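PDB 5Z0Q: aminotransferase, class I and II from Erwinia tasmaniensis, which binds pyridoxal-5'-phosphate and belongs to the class I and II aminotransferase family of PLP-dependent proteins. Local coordinates for residues L97-F111 / R262-V274. Numbering follows the deposited sequence.
With PLP (pyridoxal-5'-phosphate), chain M.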
loop_
_atom_site.group_PDB
_atom_site.type_symbol
_atom_site.label_atom_id
_atom_site.label_comp_id
_atom_site.label_asym_id
_atom_site.label_seq_id
_atom_site.Cartn_x
_atom_site.Cartn_y
_atom_site.Cartn_z
ATOM N N LEU A 97 -1.507 7.350 4.491
ATOM C CA LEU A 97 -2.082 6.115 3.983
ATOM C C LEU A 97 -1.700 5.933 2.523
ATOM O O LEU A 97 -1.435 6.916 1.820
ATOM C CB LEU A 97 -3.614 6.120 4.113
ATOM C CG LEU A 97 -4.188 6.233 5.525
ATOM C CD1 LEU A 97 -5.623 6.733 5.474
ATOM C CD2 LEU A 97 -4.110 4.893 6.238
ATOM N N PRO A 98 -1.652 4.685 2.040
ATOM C CA PRO A 98 -1.403 4.424 0.606
ATOM C C PRO A 98 -2.694 4.384 -0.208
ATOM O O PRO A 98 -3.101 3.353 -0.762
ATOM C CB PRO A 98 -0.689 3.072 0.644
ATOM C CG PRO A 98 -1.323 2.375 1.803
ATOM C CD PRO A 98 -1.625 3.442 2.833
ATOM N N GLY A 99 -3.362 5.528 -0.290
ATOM C CA GLY A 99 -4.614 5.651 -1.010
ATOM C C GLY A 99 -5.717 6.218 -0.137
ATOM O O GLY A 99 -5.572 6.397 1.071
ATOM N N VAL A 100 -6.841 6.502 -0.791
ATOM C CA VAL A 100 -7.999 7.077 -0.115
ATOM C C VAL A 100 -9.022 5.981 0.149
ATOM O O VAL A 100 -9.737 6.015 1.157
ATOM C CB VAL A 100 -8.609 8.225 -0.939
ATOM C CG1 VAL A 100 -9.774 8.865 -0.194
ATOM C CG2 VAL A 100 -7.546 9.263 -1.267
ATOM N N VAL A 101 -9.092 5.000 -0.755
ATOM C CA VAL A 101 -10.052 3.909 -0.599
ATOM C C VAL A 101 -9.763 3.124 0.673
ATOM O O VAL A 101 -10.686 2.705 1.384
ATOM C CB VAL A 101 -10.035 3.000 -1.843
ATOM C CG1 VAL A 101 -11.000 1.833 -1.666
ATOM C CG2 VAL A 101 -10.387 3.800 -3.084
ATOM N N THR A 102 -8.482 2.918 0.985
ATOM C CA THR A 102 -8.131 2.228 2.222
ATOM C C THR A 102 -8.540 3.035 3.449
ATOM O O THR A 102 -8.918 2.453 4.470
ATOM C CB THR A 102 -6.631 1.920 2.256
ATOM O OG1 THR A 102 -6.300 1.285 3.497
ATOM C CG2 THR A 102 -5.806 3.193 2.104
ATOM N N GLY A 103 -8.488 4.367 3.366
ATOM C CA GLY A 103 -8.949 5.186 4.473
ATOM C C GLY A 103 -10.444 5.083 4.702
ATOM O O GLY A 103 -10.909 5.189 5.841
ATOM N N ILE A 104 -11.213 4.876 3.633
ATOM C CA ILE A 104 -12.652 4.684 3.778
ATOM C C ILE A 104 -12.947 3.355 4.460
ATOM O O ILE A 104 -13.817 3.267 5.334
ATOM C CB ILE A 104 -13.338 4.784 2.404
ATOM C CG1 ILE A 104 -13.145 6.181 1.811
ATOM C CG2 ILE A 104 -14.815 4.442 2.514
ATOM C CD1 ILE A 104 -13.660 6.323 0.396
ATOM N N ASN A 105 -12.222 2.301 4.079
ATOM C CA ASN A 105 -12.473 0.983 4.652
ATOM C C ASN A 105 -12.083 0.934 6.124
ATOM O O ASN A 105 -12.849 0.442 6.960
ATOM C CB ASN A 105 -11.728 -0.087 3.854
ATOM C CG ASN A 105 -12.416 -0.416 2.543
ATOM O OD1 ASN A 105 -13.129 -1.413 2.437
ATOM N ND2 ASN A 105 -12.208 0.427 1.538
ATOM N N ILE A 106 -10.895 1.447 6.462
ATOM C CA ILE A 106 -10.453 1.444 7.856
ATOM C C ILE A 106 -11.450 2.188 8.733
ATOM O O ILE A 106 -11.777 1.743 9.841
ATOM C CB ILE A 106 -9.042 2.049 7.977
ATOM C CG1 ILE A 106 -8.032 1.239 7.169
ATOM C CG2 ILE A 106 -8.611 2.106 9.435
ATOM C CD1 ILE A 106 -6.715 1.954 6.979
ATOM N N ALA A 107 -11.955 3.325 8.250
ATOM C CA ALA A 107 -12.906 4.108 9.032
ATOM C C ALA A 107 -14.163 3.305 9.347
ATOM O O ALA A 107 -14.685 3.372 10.465
ATOM C CB ALA A 107 -13.263 5.393 8.286
ATOM N N VAL A 108 -14.657 2.531 8.379
ATOM C CA VAL A 108 -15.868 1.748 8.605
ATOM C C VAL A 108 -15.592 0.594 9.564
ATOM O O VAL A 108 -16.406 0.293 10.445
ATOM C CB VAL A 108 -16.439 1.253 7.264
ATOM C CG1 VAL A 108 -17.646 0.358 7.492
ATOM C CG2 VAL A 108 -16.813 2.435 6.382
ATOM N N ARG A 109 -14.438 -0.065 9.416
ATOM C CA ARG A 109 -14.118 -1.192 10.288
ATOM C C ARG A 109 -13.828 -0.739 11.714
ATOM O O ARG A 109 -14.034 -1.510 12.658
ATOM C CB ARG A 109 -12.919 -1.966 9.736
ATOM C CG ARG A 109 -13.013 -2.338 8.266
ATOM C CD ARG A 109 -13.537 -3.744 8.053
ATOM N NE ARG A 109 -13.653 -4.054 6.630
ATOM C CZ ARG A 109 -12.676 -4.574 5.893
ATOM N NH1 ARG A 109 -11.501 -4.852 6.440
ATOM N NH2 ARG A 109 -12.875 -4.819 4.605
ATOM N N ALA A 110 -13.357 0.495 11.892
ATOM C CA ALA A 110 -12.921 0.974 13.199
ATOM C C ALA A 110 -13.965 1.804 13.931
ATOM O O ALA A 110 -13.983 1.801 15.166
ATOM C CB ALA A 110 -11.640 1.805 13.059
ATOM N N PHE A 111 -14.829 2.517 13.211
ATOM C CA PHE A 111 -15.800 3.415 13.824
ATOM C C PHE A 111 -17.218 2.860 13.791
ATOM O O PHE A 111 -18.170 3.599 14.066
ATOM C CB PHE A 111 -15.754 4.782 13.136
ATOM C CG PHE A 111 -14.394 5.421 13.150
ATOM C CD1 PHE A 111 -13.563 5.288 14.251
ATOM C CD2 PHE A 111 -13.943 6.146 12.060
ATOM C CE1 PHE A 111 -12.309 5.871 14.266
ATOM C CE2 PHE A 111 -12.691 6.732 12.069
ATOM C CZ PHE A 111 -11.873 6.595 13.174
ATOM N N ARG A 262 -8.126 4.342 17.643
ATOM C CA ARG A 262 -8.957 3.291 17.065
ATOM C C ARG A 262 -8.690 3.127 15.576
ATOM O O ARG A 262 -8.737 2.008 15.054
ATOM C CB ARG A 262 -10.436 3.598 17.310
ATOM C CG ARG A 262 -10.833 3.639 18.777
ATOM C CD ARG A 262 -12.229 4.220 18.959
ATOM N NE ARG A 262 -13.249 3.447 18.257
ATOM C CZ ARG A 262 -14.537 3.777 18.211
ATOM N NH1 ARG A 262 -14.965 4.871 18.828
ATOM N NH2 ARG A 262 -15.397 3.015 17.550
ATOM N N PHE A 263 -8.406 4.230 14.878
ATOM C CA PHE A 263 -8.098 4.159 13.454
ATOM C C PHE A 263 -6.765 3.460 13.218
ATOM O O PHE A 263 -6.667 2.549 12.386
ATOM C CB PHE A 263 -8.089 5.568 12.859
ATOM C CG PHE A 263 -7.932 5.604 11.364
ATOM C CD1 PHE A 263 -9.039 5.525 10.536
ATOM C CD2 PHE A 263 -6.679 5.734 10.786
ATOM C CE1 PHE A 263 -8.899 5.564 9.161
ATOM C CE2 PHE A 263 -6.532 5.773 9.413
ATOM C CZ PHE A 263 -7.645 5.688 8.600
ATOM N N ASN A 264 -5.724 3.871 13.950
ATOM C CA ASN A 264 -4.401 3.285 13.758
ATOM C C ASN A 264 -4.367 1.815 14.156
ATOM O O ASN A 264 -3.638 1.026 13.542
ATOM C CB ASN A 264 -3.360 4.075 14.552
ATOM C CG ASN A 264 -3.158 5.476 14.013
ATOM O OD1 ASN A 264 -3.243 5.708 12.807
ATOM N ND2 ASN A 264 -2.889 6.422 14.905
ATOM N N ARG A 265 -5.138 1.427 15.174
ATOM C CA ARG A 265 -5.175 0.025 15.580
ATOM C C ARG A 265 -5.805 -0.844 14.498
ATOM O O ARG A 265 -5.373 -1.982 14.276
ATOM C CB ARG A 265 -5.930 -0.114 16.903
ATOM C CG ARG A 265 -6.002 -1.533 17.439
ATOM C CD ARG A 265 -6.336 -1.560 18.929
ATOM N NE ARG A 265 -7.648 -0.993 19.229
ATOM C CZ ARG A 265 -7.845 0.231 19.711
ATOM N NH1 ARG A 265 -6.812 1.027 19.952
ATOM N NH2 ARG A 265 -9.076 0.659 19.955
ATOM N N MET A 266 -6.822 -0.322 13.807
ATOM C CA MET A 266 -7.427 -1.056 12.701
ATOM C C MET A 266 -6.510 -1.088 11.485
ATOM O O MET A 266 -6.574 -2.027 10.682
ATOM C CB MET A 266 -8.775 -0.430 12.342
ATOM C CG MET A 266 -9.529 -1.125 11.218
ATOM S SD MET A 266 -9.990 -2.819 11.625
ATOM C CE MET A 266 -10.938 -2.556 13.123
ATOM N N ARG A 267 -5.645 -0.085 11.341
ATOM C CA ARG A 267 -4.772 0.011 10.177
ATOM C C ARG A 267 -3.511 -0.832 10.327
ATOM O O ARG A 267 -2.998 -1.352 9.329
ATOM C CB ARG A 267 -4.404 1.480 9.936
ATOM C CG ARG A 267 -3.544 1.749 8.706
ATOM C CD ARG A 267 -2.057 1.788 9.036
ATOM N NE ARG A 267 -1.258 2.165 7.876
ATOM C CZ ARG A 267 -0.864 3.406 7.618
ATOM N NH1 ARG A 267 -0.143 3.665 6.537
ATOM N NH2 ARG A 267 -1.191 4.391 8.444
ATOM N N LYS A 268 -3.013 -0.986 11.553
ATOM C CA LYS A 268 -1.684 -1.543 11.778
ATOM C C LYS A 268 -1.576 -2.968 11.246
ATOM O O LYS A 268 -2.464 -3.797 11.463
ATOM C CB LYS A 268 -1.359 -1.508 13.271
ATOM C CG LYS A 268 0.041 -1.970 13.627
ATOM C CD LYS A 268 0.377 -1.596 15.062
ATOM C CE LYS A 268 -0.710 -2.062 16.020
ATOM N NZ LYS A 268 -0.511 -1.530 17.396
ATOM N N GLY A 269 -0.483 -3.241 10.534
ATOM C CA GLY A 269 -0.223 -4.561 9.994
ATOM C C GLY A 269 -0.986 -4.862 8.720
ATOM O O GLY A 269 -0.435 -5.432 7.774
ATOM N N MET A 270 -2.261 -4.474 8.685
ATOM C CA MET A 270 -3.111 -4.797 7.546
ATOM C C MET A 270 -2.856 -3.862 6.367
ATOM O O MET A 270 -2.894 -4.296 5.210
ATOM C CB MET A 270 -4.578 -4.741 7.967
ATOM C CG MET A 270 -5.525 -5.441 7.016
ATOM S SD MET A 270 -5.249 -7.219 6.930
ATOM C CE MET A 270 -6.580 -7.708 5.838
ATOM N N VAL A 271 -2.593 -2.591 6.636
ATOM C CA VAL A 271 -2.369 -1.583 5.604
ATOM C C VAL A 271 -0.904 -1.163 5.669
ATOM O O VAL A 271 -0.437 -0.730 6.730
ATOM C CB VAL A 271 -3.299 -0.374 5.783
ATOM C CG1 VAL A 271 -3.101 0.624 4.655
ATOM C CG2 VAL A 271 -4.747 -0.831 5.852
ATOM N N PRO A 272 -0.153 -1.263 4.579
ATOM C CA PRO A 272 1.283 -0.972 4.617
ATOM C C PRO A 272 1.548 0.530 4.651
ATOM O O PRO A 272 0.636 1.354 4.606
ATOM C CB PRO A 272 1.793 -1.599 3.318
ATOM C CG PRO A 272 0.630 -1.500 2.390
ATOM C CD PRO A 272 -0.595 -1.704 3.244
ATOM N N ASP A 273 2.831 0.874 4.733
ATOM C CA ASP A 273 3.253 2.264 4.716
ATOM C C ASP A 273 3.282 2.797 3.286
ATOM O O ASP A 273 3.205 2.049 2.308
ATOM C CB ASP A 273 4.627 2.417 5.368
ATOM C CG ASP A 273 4.590 2.194 6.868
ATOM O OD1 ASP A 273 3.505 2.349 7.466
ATOM O OD2 ASP A 273 5.649 1.870 7.448
ATOM N N VAL A 274 3.399 4.122 3.173
ATOM C CA VAL A 274 3.405 4.763 1.866
ATOM C C VAL A 274 4.728 4.489 1.159
ATOM O O VAL A 274 5.789 4.378 1.789
ATOM C CB VAL A 274 3.149 6.275 2.013
ATOM C CG1 VAL A 274 3.059 6.950 0.650
ATOM C CG2 VAL A 274 1.879 6.519 2.816
HETATM N N1 PLP M . -12.162 9.237 -3.399
HETATM C C2 PLP M . -12.956 9.674 -4.441
HETATM C C2A PLP M . -14.293 10.294 -4.157
HETATM C C3 PLP M . -12.517 9.545 -5.753
HETATM O O3 PLP M . -13.305 9.979 -6.786
HETATM C C4 PLP M . -11.276 8.974 -6.016
HETATM C C4A PLP M . -10.722 8.991 -7.410
HETATM C C5 PLP M . -10.483 8.532 -4.963
HETATM C C6 PLP M . -10.931 8.668 -3.654
HETATM C C5A PLP M . -9.136 7.912 -5.260
HETATM O O4P PLP M . -8.718 7.079 -4.202
HETATM P P PLP M . -7.458 6.099 -4.418
HETATM O O1P PLP M . -7.640 5.323 -5.701
HETATM O O2P PLP M . -7.348 5.137 -3.258
HETATM O O3P PLP M . -6.207 6.941 -4.503
#
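Phe263 of helix 257-267 fits as a knob into the hole formed by Gly103, Ile106, Ala107 and Phe111 on helix 101-111. The Ile106 and Phe263 side chains cross at about a right angle. Ile106 CG2 lies over one face, 3.7 Å from the centroid of the Phe263 ring and 20° off the normal, a CH-pi contact. Leu97 CD1 and Phe111 CZ come to the edge of the same ring.

The CG1-CD1 branch of Ile106 turns roughly at right angles to CG2. Its CD1 meets Val271 CG2 tip to tip at 3.6 Å and also rests on the aliphatic CG of Arg267. Beyond CG, Arg267 bends at chi2 (-94°), and Leu97 CD2 covers one face of its guanidinium, 3.7 Å from Arg267 NH2. Two acceptors of its own segment lie in the guanidinium plane: Arg267 NE donates to Val271 O and Arg267 NH1 donates straight to Pro272 O (3.1 Å). NH1 also bonds to Phe96 O. Pro98 CD packs on Val271 CG1 at 3.7 Å.

At the far end of helix 101-111, Met266 lies against Ala110 and Arg109, with Met266 SD 3.6 Å from Arg109 CB. Arg262 NH2 gives a weak hydrogen bond to Ala110 O (3.0 Å).

The axes of 101-111 and 262-267 approach to 8.7 Å, with 111° between their N-to-C directions. Where the chain enters helix 101-111, the backbone N-H groups of Val100 and Val101 both bond to O2P of the PLP phosphate, as in other fold-type I enzymes. Thr102 OG1 is hydrogen-bonded to Met270 O of the second subunit, so the contact reaches the dimer interface. Strand 94-97, an outermost strand of the large mixed sheet within this chain, packs against Phe263 and Arg267 through Val95, while strands 200-204 and 232-236 meet Phe111.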